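Local coordinates for protein origin of replication complex subunit 1B (Arabidopsis thaliana, PDB 5HH7) that binds origins of replication as part of the origin recognition complex and, through its BAH-PHD cassette, reads the unmodified histone H3 tail, at residues W154-P158 and E159-S163. Sequence-based numbering, arbitrary orientation.
Sequences WYMIP and EETVS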
loop_
_atom_site.group_PDB
_atom_site.type_symbol
_atom_site.label_atom_id
_atom_site.label_comp_id
_atom_site.label_asym_id
_atom_site.label_seq_id
_atom_site.Cartn_x
_atom_site.Cartn_y
_atom_site.Cartn_z
ATOM N N TRP A 154 5.380 8.228 9.029
ATOM C CA TRP A 154 5.836 7.272 8.023
ATOM C C TRP A 154 5.504 5.820 8.340
ATOM O O TRP A 154 5.672 5.361 9.471
ATOM C CB TRP A 154 7.349 7.396 7.813
ATOM C CG TRP A 154 7.798 8.744 7.335
ATOM C CD1 TRP A 154 8.618 9.614 7.994
ATOM C CD2 TRP A 154 7.455 9.376 6.095
ATOM N NE1 TRP A 154 8.809 10.749 7.240
ATOM C CE2 TRP A 154 8.107 10.628 6.069
ATOM C CE3 TRP A 154 6.662 9.007 5.005
ATOM C CZ2 TRP A 154 7.986 11.512 4.998
ATOM C CZ3 TRP A 154 6.544 9.889 3.942
ATOM C CH2 TRP A 154 7.204 11.124 3.946
ATOM N N TYR A 155 5.042 5.098 7.325
ATOM C CA TYR A 155 5.024 3.649 7.382
ATOM C C TYR A 155 6.413 3.168 6.981
ATOM O O TYR A 155 7.209 3.928 6.414
ATOM C CB TYR A 155 3.968 3.061 6.440
ATOM C CG TYR A 155 2.538 3.222 6.920
ATOM C CD1 TYR A 155 2.002 2.359 7.870
ATOM C CD2 TYR A 155 1.719 4.225 6.412
ATOM C CE1 TYR A 155 0.698 2.493 8.313
ATOM C CE2 TYR A 155 0.407 4.370 6.850
ATOM C CZ TYR A 155 -0.097 3.498 7.800
ATOM O OH TYR A 155 -1.394 3.623 8.244
ATOM N N MET A 156 6.702 1.909 7.280
ATOM C CA MET A 156 7.969 1.307 6.891
ATOM C C MET A 156 7.748 -0.155 6.519
ATOM O O MET A 156 7.044 -0.880 7.221
ATOM C CB MET A 156 8.992 1.424 8.026
ATOM C CG MET A 156 10.319 0.705 7.763
ATOM S SD MET A 156 11.515 0.911 9.106
ATOM C CE MET A 156 11.969 2.634 8.898
ATOM N N ILE A 157 8.338 -0.585 5.409
ATOM C CA ILE A 157 8.257 -1.984 5.013
ATOM C C ILE A 157 9.226 -2.798 5.870
ATOM O O ILE A 157 10.246 -2.274 6.321
ATOM C CB ILE A 157 8.551 -2.175 3.508
ATOM C CG1 ILE A 157 9.978 -1.744 3.173
ATOM C CG2 ILE A 157 7.542 -1.397 2.669
ATOM C CD1 ILE A 157 10.358 -1.985 1.718
ATOM N N PRO A 158 8.895 -4.075 6.122
ATOM C CA PRO A 158 9.710 -4.924 7.000
ATOM C C PRO A 158 11.180 -4.997 6.591
ATOM O O PRO A 158 12.040 -5.031 7.468
ATOM C CB PRO A 158 9.040 -6.298 6.870
ATOM C CG PRO A 158 7.612 -5.976 6.600
ATOM C CD PRO A 158 7.652 -4.752 5.709
ATOM N N GLU A 159 11.460 -5.006 5.289
ATOM C CA GLU A 159 12.837 -5.086 4.802
ATOM C C GLU A 159 13.697 -3.929 5.300
ATOM O O GLU A 159 14.912 -4.066 5.439
ATOM C CB GLU A 159 12.875 -5.106 3.270
ATOM C CG GLU A 159 12.607 -6.461 2.641
ATOM C CD GLU A 159 11.129 -6.739 2.455
ATOM O OE1 GLU A 159 10.301 -5.899 2.881
ATOM O OE2 GLU A 159 10.799 -7.801 1.882
ATOM N N GLU A 160 13.067 -2.786 5.563
ATOM C CA GLU A 160 13.807 -1.584 5.931
ATOM C C GLU A 160 14.048 -1.433 7.431
ATOM O O GLU A 160 14.788 -0.544 7.858
ATOM C CB GLU A 160 13.141 -0.337 5.342
ATOM C CG GLU A 160 13.270 -0.269 3.822
ATOM C CD GLU A 160 12.761 1.034 3.243
ATOM O OE1 GLU A 160 12.074 1.779 3.970
ATOM O OE2 GLU A 160 13.053 1.310 2.061
ATOM N N THR A 161 13.430 -2.301 8.229
ATOM C CA THR A 161 13.812 -2.421 9.630
ATOM C C THR A 161 15.145 -3.156 9.655
ATOM O O THR A 161 15.429 -3.955 8.760
ATOM C CB THR A 161 12.772 -3.207 10.451
ATOM O OG1 THR A 161 12.805 -4.593 10.082
ATOM C CG2 THR A 161 11.368 -2.648 10.209
ATOM N N VAL A 162 15.969 -2.893 10.661
ATOM C CA VAL A 162 17.300 -3.494 10.691
ATOM C C VAL A 162 17.261 -5.024 10.759
ATOM O O VAL A 162 18.155 -5.690 10.240
ATOM C CB VAL A 162 18.181 -2.924 11.825
ATOM C CG1 VAL A 162 18.422 -1.437 11.601
ATOM C CG2 VAL A 162 17.545 -3.178 13.184
ATOM N N SER A 163 16.222 -5.577 11.379
ATOM C CA SER A 163 16.109 -7.030 11.512
ATOM C C SER A 163 15.407 -7.688 10.327
ATOM O O SER A 163 15.472 -8.906 10.160
ATOM C CB SER A 163 15.425 -7.408 12.824
ATOM O OG SER A 163 16.299 -7.188 13.917
HETATM O O HOH W 1 9.259 1.758 3.809
#
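Just past strand 148-156, the backbone from Ile-157 to Thr-161 folds into two overlapping 3-10 turns: Glu-160 N donates to Ile-157 O over 3.0 Å, and Thr-161 N follows with a longer, more bent bond to Pro-158 O. The hydroxyl of Thr-161 reinforces the second turn. Its OG1 reaches Pro-158 O at 2.8 Å and lies in the plane of that carbonyl, whereas Thr-161 N approaches the same oxygen from well above the plane, so one acceptor is gripped from two distinct directions. The torsion chi1 of 71° sets OG1 between the backbone N and carbonyl carbon of its own residue, where it is also hydrogen-bonded to Gly-164 N, linking the turn to the following chain. The methyl CG2 branches off to touch the sulfur of Met-156, 3.7 Å from SD. This methionine runs straight out from the backbone as far as SD and bends only at chi3 (-72°); on the way its CG passes CB of Glu-160. Glu-160 lays its aliphatic part obliquely across Ile-157, with CG 3.7 Å from CG1, while its extended chain carries the carboxylate back toward the strand end. There a water oxygen accepts from Ile-157 N at 3.0 Å and donates to Glu-160 OE1 at 2.8 Å, supplying a partner for this backbone amide. Glu-159 folds back, bringing OE1 over one face of the Pro-158 ring, 4.0 Å from Pro-158 CD, and its OE2 forms a salt bridge with Arg-165. The whole is a worked example of overlapping 3-10 turns with a threonine side chain bonded back to the carbonyl three residues earlier, here directly following strand 148-156 of the BAH domain's β-sheet and opening the loop toward strand 175-184.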